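Local structure of 4-amino-4-deoxychorismate lyase (Legionella pneumophila, 3LUL) at residues S41-H46 with D66-H71; E48-S53 with I59-S64; R203-S208 with F265-D270. The protein belongs to the class IV aminotransferase family and carries pyridoxal phosphate linked to a lysine of its chain. All coordinates share one frame; numbering follows the deposited sequence. Where two conformers were deposited one is given.

How the interactions relate
Interactions 1 and 2 lie side by side, their centres about 12 Å apart, and both use helix 43-57: interaction 1 its first turn, interaction 2 its middle. Interaction 2 is nested inside the loop that interaction 1 closes, so a helix, its connecting loop and helix 65-78 form one unit against strand 28-36, with Trp68 touching both Leu50 and Phe61. Interaction 3 comes later in the chain, joining helices 201-212 and 258-269 beside the larger sheet. Its centre is about 18 Å from that of interaction 1 and 24 Å from that of interaction 2. Phe42 and Met45 pack on helix 201-212, so segment 41-46 also touches a helix of interaction 3, next to the larger sheet.

Interaction 1. Residues S41-H46 with D66-H71; sequences SFAYMH and DDWFEH
Trp68 reaches across to Ala43 with the one hydrogen bond between the two segments: its indole NE1 donates to Ala43 O over 3.1 Å. The bond is bent, with an N-H...O angle of 137°. NE1 stands above the carbonyl plane, and the oxygen in turn is tilted from the indole plane. The bond gives the indole N-H, on a buried residue, an acceptor on the first turn of helix 43-57.

The remaining contacts are apolar. Ala43 CB meets the Phe69 ring at its edge, 3.7 Å from CD1, so Ala43 meets two successive residues, Phe69 with its methyl and Trp68 with its carbonyl. Further along the helix, His46 CB lies 4.1 Å from Trp68 CZ2. With CG turned anti to the carbonyl carbon (chi1 -73°), the imidazole of His46 is led away from Trp68, and its ND1 is hydrogen-bonded to Glu31 on the sheet.

His46 and Trp68 both also touch Ile33 of strand 28-36. Two helices packed through small and aromatic residues while resting on the same strand form a helical layer on the sheet, consistent with the alpha/beta smaller domain of fold-type IV pyridoxal-phosphate enzymes.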
loop_
_atom_site.group_PDB
_atom_site.type_symbol
_atom_site.label_atom_id
_atom_site.label_comp_id
_atom_site.label_asym_id
_atom_site.label_seq_id
_atom_site.Cartn_x
_atom_site.Cartn_y
_atom_site.Cartn_z
ATOM N N SER B 41 6.200 1.505 26.463
ATOM C CA SER B 41 4.850 1.818 26.855
ATOM C C SER B 41 3.833 0.938 26.096
ATOM O O SER B 41 3.812 0.885 24.851
ATOM C CB SER B 41 4.616 3.281 26.502
ATOM O OG SER B 41 3.322 3.718 26.808
ATOM N N PHE B 42 2.979 0.271 26.859
ATOM C CA PHE B 42 1.905 -0.574 26.309
ATOM C C PHE B 42 2.376 -1.668 25.374
ATOM O O PHE B 42 1.714 -1.991 24.404
ATOM C CB PHE B 42 0.784 0.287 25.733
ATOM C CG PHE B 42 0.279 1.230 26.746
ATOM C CD1 PHE B 42 -0.651 0.826 27.679
ATOM C CD2 PHE B 42 0.868 2.466 26.873
ATOM C CE1 PHE B 42 -1.040 1.686 28.689
ATOM C CE2 PHE B 42 0.494 3.330 27.866
ATOM C CZ PHE B 42 -0.469 2.941 28.768
ATOM N N ALA B 43 3.507 -2.271 25.736
ATOM C CA ALA B 43 4.088 -3.353 24.952
ATOM C C ALA B 43 3.066 -4.459 24.666
ATOM O O ALA B 43 3.077 -5.015 23.585
ATOM C CB ALA B 43 5.284 -3.953 25.683
ATOM N N TYR B 44 2.211 -4.766 25.638
ATOM C CA TYR B 44 1.193 -5.817 25.457
ATOM C C TYR B 44 0.227 -5.420 24.356
ATOM O O TYR B 44 -0.009 -6.195 23.427
ATOM C CB TYR B 44 0.430 -6.155 26.759
ATOM C CG TYR B 44 -0.691 -7.099 26.437
ATOM C CD1 TYR B 44 -1.977 -6.643 26.300
ATOM C CD2 TYR B 44 -0.446 -8.447 26.190
ATOM C CE1 TYR B 44 -2.997 -7.472 25.957
ATOM C CE2 TYR B 44 -1.490 -9.305 25.842
ATOM C CZ TYR B 44 -2.764 -8.798 25.729
ATOM O OH TYR B 44 -3.847 -9.577 25.387
HETATM N N MSE B 45 -0.336 -4.219 24.445
HETATM C CA MSE B 45 -1.327 -3.842 23.442
HETATM C C MSE B 45 -0.774 -3.818 22.018
HETATM O O MSE B 45 -1.485 -4.180 21.074
HETATM C CB MSE B 45 -2.044 -2.523 23.822
HETATM C CG MSE B 45 -2.913 -2.676 25.054
HETATM SE SE MSE B 45 -3.691 -0.967 25.583
HETATM C CE MSE B 45 -5.102 -1.036 24.298
ATOM N N HIS B 46 0.486 -3.408 21.867
ATOM C CA HIS B 46 1.169 -3.454 20.567
ATOM C C HIS B 46 1.352 -4.893 20.074
ATOM O O HIS B 46 1.117 -5.190 18.913
ATOM C CB HIS B 46 2.517 -2.749 20.667
ATOM C CG HIS B 46 2.400 -1.266 20.759
ATOM N ND1 HIS B 46 2.010 -0.489 19.688
ATOM C CD2 HIS B 46 2.628 -0.406 21.790
ATOM C CE1 HIS B 46 1.972 0.784 20.058
ATOM N NE2 HIS B 46 2.366 0.864 21.321
ATOM N N ASP B 66 6.330 -12.539 26.379
ATOM C CA ASP B 66 7.536 -12.385 27.192
ATOM C C ASP B 66 8.784 -12.211 26.305
ATOM O O ASP B 66 9.655 -11.400 26.628
ATOM C CB ASP B 66 7.688 -13.553 28.152
ATOM C CG ASP B 66 6.645 -13.525 29.276
ATOM O OD1 ASP B 66 6.061 -12.456 29.552
ATOM O OD2 ASP B 66 6.417 -14.582 29.889
ATOM N N ASP B 67 8.889 -13.003 25.236
ATOM C CA ASP B 67 10.036 -12.894 24.333
ATOM C C ASP B 67 10.019 -11.548 23.585
ATOM O O ASP B 67 11.069 -10.891 23.432
ATOM C CB ASP B 67 10.102 -14.061 23.338
ATOM C CG ASP B 67 10.575 -15.372 23.987
ATOM O OD1 ASP B 67 11.009 -15.391 25.158
ATOM O OD2 ASP B 67 10.523 -16.393 23.300
ATOM N N TRP B 68 8.825 -11.127 23.175
ATOM C CA TRP B 68 8.630 -9.811 22.548
ATOM C C TRP B 68 9.141 -8.732 23.469
ATOM O O TRP B 68 9.957 -7.895 23.075
ATOM C CB TRP B 68 7.152 -9.622 22.281
ATOM C CG TRP B 68 6.613 -8.248 22.024
ATOM C CD1 TRP B 68 6.041 -7.422 22.939
ATOM C CD2 TRP B 68 6.461 -7.609 20.758
ATOM N NE1 TRP B 68 5.581 -6.283 22.337
ATOM C CE2 TRP B 68 5.819 -6.376 20.991
ATOM C CE3 TRP B 68 6.816 -7.945 19.452
ATOM C CZ2 TRP B 68 5.550 -5.475 19.978
ATOM C CZ3 TRP B 68 6.532 -7.056 18.434
ATOM C CH2 TRP B 68 5.916 -5.827 18.699
ATOM N N PHE B 69 8.657 -8.759 24.708
ATOM C CA PHE B 69 9.041 -7.740 25.684
ATOM C C PHE B 69 10.555 -7.752 25.902
ATOM O O PHE B 69 11.192 -6.712 25.861
ATOM C CB PHE B 69 8.273 -7.934 27.002
ATOM C CG PHE B 69 8.443 -6.791 27.981
ATOM C CD1 PHE B 69 7.561 -5.707 27.964
ATOM C CD2 PHE B 69 9.452 -6.825 28.923
ATOM C CE1 PHE B 69 7.703 -4.655 28.867
ATOM C CE2 PHE B 69 9.607 -5.773 29.850
ATOM C CZ PHE B 69 8.719 -4.701 29.823
ATOM N N GLU B 70 11.125 -8.939 26.072
ATOM C CA GLU B 70 12.588 -9.112 26.260
ATOM C C GLU B 70 13.382 -8.535 25.082
ATOM O O GLU B 70 14.422 -7.894 25.283
ATOM C CB GLU B 70 12.948 -10.598 26.476
ATOM C CG GLU B 70 14.468 -10.986 26.380
ATOM C CD GLU B 70 15.384 -10.269 27.379
ATOM O OE1 GLU B 70 14.902 -9.390 28.134
ATOM O OE2 GLU B 70 16.605 -10.591 27.401
ATOM N N HIS B 71 12.897 -8.761 23.866
ATOM C CA HIS B 71 13.520 -8.146 22.675
ATOM C C HIS B 71 13.488 -6.635 22.696
ATOM O O HIS B 71 14.484 -6.008 22.345
ATOM C CB HIS B 71 12.915 -8.655 21.382
ATOM C CG HIS B 71 13.508 -9.936 20.917
ATOM N ND1 HIS B 71 12.850 -11.142 21.012
ATOM C CD2 HIS B 71 14.712 -10.204 20.366
ATOM C CE1 HIS B 71 13.614 -12.095 20.512
ATOM N NE2 HIS B 71 14.751 -11.553 20.119
#

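Interaction 2. Residues E48-S53 with I59-S64; sequences ERLGNS and IPFEIS
Phe61 turns one face of its ring to Leu50 of helix 43-57 and also touches Gly51. This is helix-loop packing within a helix-loop-helix unit: the 59-64 loop folds back along the helix it has just left before entering helix 65-78. The Leu50 and Phe61 side chains cross at about a right angle, and the leucine branch comes down over the ring. Leu50 CG stands 4.2 Å from the ring centroid, 28° off the normal, a CH-pi contact, while its CD2 methyl bears on the far end of the ring at 3.6 Å from Phe61 CE1 and equally close to CZ. With Phe61 CG turned anti to the backbone N (chi1 -169°), the ring extends from the loop towards the helix.

Nearer the root of the ring, Gly51 CA approaches Phe61 CD2 to 3.4 Å. Because glycine has no side chain, the ring comes right up to the helix backbone, and the two segments draw to 6.0 Å between Gly51 CA and Phe61 CA. Trp47 and Trp68 add their rings around Phe61, and Leu90 of strand 84-91 touches both Phe61 and Leu50.

The helix serves the cofactor through another residue: Arg49 NH1 is hydrogen-bonded to OP1 of the modified lysine at position 141, and NH2 forms a salt bridge with Glu31. The loop ends in an N-cap, Ser64 OG accepting from Asp67 N at the start of helix 65-78. Phe61 is also covered from within its own loop, since on the face opposite Leu50 the CG2 methyl of Ile63 sits 3.4 Å above the ring plane, displaced towards its rim.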
loop_
_atom_site.group_PDB
_atom_site.type_symbol
_atom_site.label_atom_id
_atom_site.label_comp_id
_atom_site.label_asym_id
_atom_site.label_seq_id
_atom_site.Cartn_x
_atom_site.Cartn_y
_atom_site.Cartn_z
ATOM N N GLU B 48 -0.458 -7.477 20.944
ATOM C CA GLU B 48 -1.797 -8.018 20.683
ATOM C C GLU B 48 -2.278 -7.623 19.300
ATOM O O GLU B 48 -2.789 -8.433 18.543
ATOM C CB GLU B 48 -2.765 -7.488 21.733
ATOM C CG GLU B 48 -4.223 -7.842 21.553
ATOM C CD GLU B 48 -5.129 -7.196 22.608
ATOM O OE1 GLU B 48 -4.929 -6.008 22.984
ATOM O OE2 GLU B 48 -6.047 -7.894 23.068
ATOM N N ARG B 49 -2.170 -6.334 18.999
ATOM C CA ARG B 49 -2.649 -5.818 17.731
ATOM C C ARG B 49 -1.843 -6.409 16.578
ATOM O O ARG B 49 -2.391 -6.843 15.584
ATOM C CB ARG B 49 -2.556 -4.284 17.690
ATOM C CG ARG B 49 -3.068 -3.723 16.364
ATOM C CD ARG B 49 -3.277 -2.228 16.411
ATOM N NE ARG B 49 -2.013 -1.508 16.585
ATOM C CZ ARG B 49 -1.941 -0.198 16.805
ATOM N NH1 ARG B 49 -3.048 0.561 16.787
ATOM N NH2 ARG B 49 -0.764 0.370 16.984
ATOM N N LEU B 50 -0.529 -6.442 16.730
ATOM C CA LEU B 50 0.347 -7.005 15.669
ATOM C C LEU B 50 -0.022 -8.447 15.416
ATOM O O LEU B 50 -0.152 -8.841 14.255
ATOM C CB LEU B 50 1.835 -6.845 16.006
ATOM C CG LEU B 50 2.882 -7.392 15.028
ATOM C CD1 LEU B 50 2.628 -6.869 13.633
ATOM C CD2 LEU B 50 4.292 -7.057 15.553
ATOM N N GLY B 51 -0.252 -9.218 16.486
ATOM C CA GLY B 51 -0.603 -10.627 16.339
ATOM C C GLY B 51 -1.966 -10.825 15.704
ATOM O O GLY B 51 -2.144 -11.722 14.879
ATOM N N ASN B 52 -2.934 -10.002 16.091
ATOM C CA ASN B 52 -4.290 -10.051 15.496
ATOM C C ASN B 52 -4.272 -9.786 13.983
ATOM O O ASN B 52 -4.910 -10.503 13.207
ATOM C CB ASN B 52 -5.245 -9.046 16.147
ATOM C CG ASN B 52 -5.680 -9.452 17.532
ATOM O OD1 ASN B 52 -5.546 -10.607 17.918
ATOM N ND2 ASN B 52 -6.193 -8.485 18.305
ATOM N N SER B 53 -3.528 -8.768 13.589
ATOM C CA SER B 53 -3.306 -8.443 12.185
ATOM C C SER B 53 -2.565 -9.522 11.439
ATOM O O SER B 53 -2.966 -9.833 10.330
ATOM C CB SER B 53 -2.573 -7.117 12.018
ATOM O OG SER B 53 -3.398 -6.079 12.527
ATOM N N ILE B 59 0.017 -14.507 8.294
ATOM C CA ILE B 59 1.436 -14.384 8.547
ATOM C C ILE B 59 1.698 -14.996 9.930
ATOM O O ILE B 59 1.101 -14.577 10.913
ATOM C CB ILE B 59 1.905 -12.905 8.504
ATOM C CG1 ILE B 59 1.542 -12.250 7.167
ATOM C CG2 ILE B 59 3.392 -12.820 8.768
ATOM C CD1 ILE B 59 1.814 -10.728 7.141
ATOM N N PRO B 60 2.595 -15.995 10.022
ATOM C CA PRO B 60 2.920 -16.479 11.362
ATOM C C PRO B 60 3.433 -15.352 12.299
ATOM O O PRO B 60 4.194 -14.446 11.873
ATOM C CB PRO B 60 3.986 -17.571 11.124
ATOM C CG PRO B 60 4.017 -17.817 9.632
ATOM C CD PRO B 60 3.366 -16.653 8.953
ATOM N N PHE B 61 3.023 -15.426 13.564
ATOM C CA PHE B 61 3.543 -14.579 14.598
ATOM C C PHE B 61 3.744 -15.422 15.854
ATOM O O PHE B 61 2.991 -15.303 16.814
ATOM C CB PHE B 61 2.583 -13.403 14.848
ATOM C CG PHE B 61 3.161 -12.303 15.722
ATOM C CD1 PHE B 61 4.291 -11.613 15.349
ATOM C CD2 PHE B 61 2.526 -11.932 16.905
ATOM C CE1 PHE B 61 4.811 -10.577 16.147
ATOM C CE2 PHE B 61 3.042 -10.921 17.726
ATOM C CZ PHE B 61 4.165 -10.219 17.337
ATOM N N GLU B 62 4.750 -16.298 15.805
ATOM C CA GLU B 62 5.007 -17.268 16.867
ATOM C C GLU B 62 6.136 -16.699 17.711
ATOM O O GLU B 62 7.262 -17.215 17.707
ATOM C CB GLU B 62 5.427 -18.629 16.281
ATOM C CG GLU B 62 4.315 -19.366 15.556
ATOM C CD GLU B 62 3.228 -19.852 16.468
ATOM O OE1 GLU B 62 3.482 -20.014 17.686
ATOM O OE2 GLU B 62 2.119 -20.092 15.946
ATOM N N ILE B 63 5.830 -15.597 18.391
ATOM C CA ILE B 63 6.726 -15.007 19.379
ATOM C C ILE B 63 5.857 -14.726 20.594
ATOM O O ILE B 63 4.829 -14.069 20.481
ATOM C CB ILE B 63 7.440 -13.756 18.849
ATOM C CG1 ILE B 63 8.354 -13.160 19.936
ATOM C CG2 ILE B 63 6.471 -12.703 18.330
ATOM C CD1 ILE B 63 9.308 -12.049 19.376
ATOM N N SER B 64 6.269 -15.228 21.751
ATOM C CA SER B 64 5.465 -15.060 22.957
ATOM C C SER B 64 5.545 -13.605 23.402
ATOM O O SER B 64 6.468 -12.866 23.007
ATOM C CB SER B 64 5.960 -16.003 24.057
ATOM O OG SER B 64 7.242 -15.585 24.499
#

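Interaction 3. Residues R203-S208 with F265-D270; sequences RARLIS and FLLNQD
Arg205 lays one face of its guanidinium over the CD2 methyl of Leu267, which sits 3.6 Å from the plane and towards the rim of the group. A bend in the arginine chain (chi3 56°) turns the charged group across the leucine branch, so that the edge carrying NH2 faces the end of helix 258-269. There NH2 has two acceptors. The stronger bond is a salt bridge to Asp270 OD2, 2.8 Å from Arg205 NH2 and almost straight at 173°. The oxygen lies in the guanidinium plane and is met on its anti side, the two flat groups being turned 70° to each other. The second bond, from NH2 to Leu267 O at 3.0 Å, is weak and strongly bent, yet it brings the positive group to a carbonyl in the last turn of the helix, where the helix dipole would probably favour it.

These two helices, 201-212 and 258-269, lie beside the larger mixed sheet of the class IV aminotransferase fold. Leu206 and Leu267 both touch Ile242 of strand 241-248 there, and Leu267 CD2 comes within 4.3 Å of Leu206 N. Leu206 continues the apolar layer onto Phe181 and Phe234.

Asp270 OD2 has a further partner in His209 NE2, one turn on from Arg205, so a single carboxylate oxygen ties two residues of helix 201-212 to the residue just past helix 258-269. Its other oxygen, OD1, is only 3.0 Å from Leu266 O, two acceptors facing each other without a bond. Phe42, at the start of helix 43-57, packs against both Arg205 and Asp270. A water accepts from Arg205 NE at 3.2 Å.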
loop_
_atom_site.group_PDB
_atom_site.type_symbol
_atom_site.label_atom_id
_atom_site.label_comp_id
_atom_site.label_asym_id
_atom_site.label_seq_id
_atom_site.Cartn_x
_atom_site.Cartn_y
_atom_site.Cartn_z
ATOM N N ARG B 203 -6.108 5.900 21.168
ATOM C CA ARG B 203 -7.567 6.061 21.079
ATOM C C ARG B 203 -8.279 5.155 22.073
ATOM O O ARG B 203 -9.136 5.595 22.823
ATOM C CB ARG B 203 -8.026 5.737 19.643
ATOM C CG ARG B 203 -9.536 5.610 19.419
ATOM C CD ARG B 203 -9.887 5.041 18.033
ATOM N NE ARG B 203 -11.335 5.031 17.785
ATOM C CZ ARG B 203 -12.208 4.135 18.280
ATOM N NH1 ARG B 203 -11.814 3.142 19.057
ATOM N NH2 ARG B 203 -13.500 4.265 18.029
ATOM N N ALA B 204 -7.929 3.868 22.056
ATOM C CA ALA B 204 -8.535 2.887 22.974
ATOM C C ALA B 204 -8.294 3.232 24.449
ATOM O O ALA B 204 -9.209 3.115 25.287
ATOM C CB ALA B 204 -7.980 1.474 22.664
ATOM N N ARG B 205 -7.061 3.637 24.770
ATOM C CA ARG B 205 -6.696 4.027 26.150
ATOM C C ARG B 205 -7.488 5.247 26.602
ATOM O O ARG B 205 -7.978 5.300 27.731
ATOM C CB ARG B 205 -5.201 4.333 26.275
ATOM C CG ARG B 205 -4.264 3.102 26.176
ATOM C CD ARG B 205 -2.834 3.585 25.980
ATOM N NE ARG B 205 -2.458 4.490 27.068
ATOM C CZ ARG B 205 -1.553 5.471 26.993
ATOM N NH1 ARG B 205 -0.848 5.695 25.889
ATOM N NH2 ARG B 205 -1.321 6.223 28.071
ATOM N N LEU B 206 -7.625 6.214 25.708
ATOM C CA LEU B 206 -8.348 7.447 26.008
ATOM C C LEU B 206 -9.824 7.149 26.311
ATOM O O LEU B 206 -10.377 7.638 27.288
ATOM C CB LEU B 206 -8.195 8.431 24.841
ATOM C CG LEU B 206 -8.657 9.864 25.031
ATOM C CD1 LEU B 206 -7.923 10.732 24.058
ATOM C CD2 LEU B 206 -10.165 10.014 24.885
ATOM N N ILE B 207 -10.447 6.323 25.475
ATOM C CA ILE B 207 -11.829 5.894 25.704
ATOM C C ILE B 207 -11.992 5.203 27.072
ATOM O O ILE B 207 -12.917 5.517 27.804
ATOM C CB ILE B 207 -12.350 5.015 24.540
ATOM C CG1 ILE B 207 -12.472 5.859 23.269
ATOM C CG2 ILE B 207 -13.728 4.406 24.856
ATOM C CD1 ILE B 207 -12.655 5.047 22.000
ATOM N N SER B 208 -11.069 4.311 27.413
ATOM C CA SER B 208 -11.082 3.619 28.715
ATOM C C SER B 208 -11.002 4.609 29.861
ATOM O O SER B 208 -11.783 4.534 30.796
ATOM C CB SER B 208 -9.927 2.609 28.827
ATOM O OG SER B 208 -10.149 1.483 28.007
ATOM N N PHE B 265 -2.932 14.574 31.045
ATOM C CA PHE B 265 -2.475 14.162 32.357
ATOM C C PHE B 265 -2.658 12.665 32.542
ATOM O O PHE B 265 -1.718 11.969 32.933
ATOM C CB PHE B 265 -3.175 14.944 33.481
ATOM C CG PHE B 265 -2.786 14.461 34.867
ATOM C CD1 PHE B 265 -3.462 13.412 35.459
ATOM C CD2 PHE B 265 -1.738 15.046 35.557
ATOM C CE1 PHE B 265 -3.110 12.957 36.716
ATOM C CE2 PHE B 265 -1.386 14.594 36.826
ATOM C CZ PHE B 265 -2.076 13.544 37.394
ATOM N N LEU B 266 -3.854 12.161 32.234
ATOM C CA LEU B 266 -4.157 10.751 32.455
ATOM C C LEU B 266 -3.296 9.810 31.593
ATOM O O LEU B 266 -2.749 8.819 32.096
ATOM C CB LEU B 266 -5.648 10.493 32.242
ATOM C CG LEU B 266 -6.583 11.143 33.260
ATOM C CD1 LEU B 266 -8.022 10.998 32.825
ATOM C CD2 LEU B 266 -6.326 10.551 34.658
ATOM N N LEU B 267 -3.142 10.142 30.318
ATOM C CA LEU B 267 -2.285 9.342 29.432
ATOM C C LEU B 267 -0.860 9.335 29.972
ATOM O O LEU B 267 -0.212 8.309 29.927
ATOM C CB LEU B 267 -2.285 9.837 27.983
ATOM C CG LEU B 267 -3.604 9.732 27.212
ATOM C CD1 LEU B 267 -3.448 10.481 25.878
ATOM C CD2 LEU B 267 -4.090 8.291 26.969
ATOM N N ASN B 268 -0.415 10.466 30.506
ATOM C CA ASN B 268 0.934 10.591 31.081
ATOM C C ASN B 268 1.184 9.758 32.316
ATOM O O ASN B 268 2.298 9.285 32.486
ATOM C CB ASN B 268 1.274 12.046 31.421
ATOM C CG ASN B 268 1.773 12.829 30.231
ATOM O OD1 ASN B 268 1.959 12.283 29.136
ATOM N ND2 ASN B 268 2.002 14.125 30.437
ATOM N N GLN B 269 0.182 9.613 33.190
ATOM C CA GLN B 269 0.391 8.845 34.406
ATOM C C GLN B 269 0.444 7.332 34.142
ATOM O O GLN B 269 1.006 6.590 34.942
ATOM C CB GLN B 269 -0.604 9.243 35.509
ATOM C CG GLN B 269 -1.981 8.627 35.488
ATOM C CD GLN B 269 -2.694 8.906 36.786
ATOM O OE1 GLN B 269 -3.915 9.049 36.829
ATOM N NE2 GLN B 269 -1.924 9.015 37.860
ATOM N N ASP B 270 -0.093 6.879 33.011
ATOM C CA ASP B 270 -0.161 5.437 32.739
ATOM C C ASP B 270 1.200 4.799 32.582
ATOM O O ASP B 270 1.942 5.128 31.641
ATOM C CB ASP B 270 -0.943 5.141 31.472
ATOM C CG ASP B 270 -2.324 5.681 31.504
ATOM O OD1 ASP B 270 -2.839 5.905 32.621
ATOM O OD2 ASP B 270 -2.893 5.871 30.405
HETATM O O HOH W 1 -3.829 3.592 29.832
#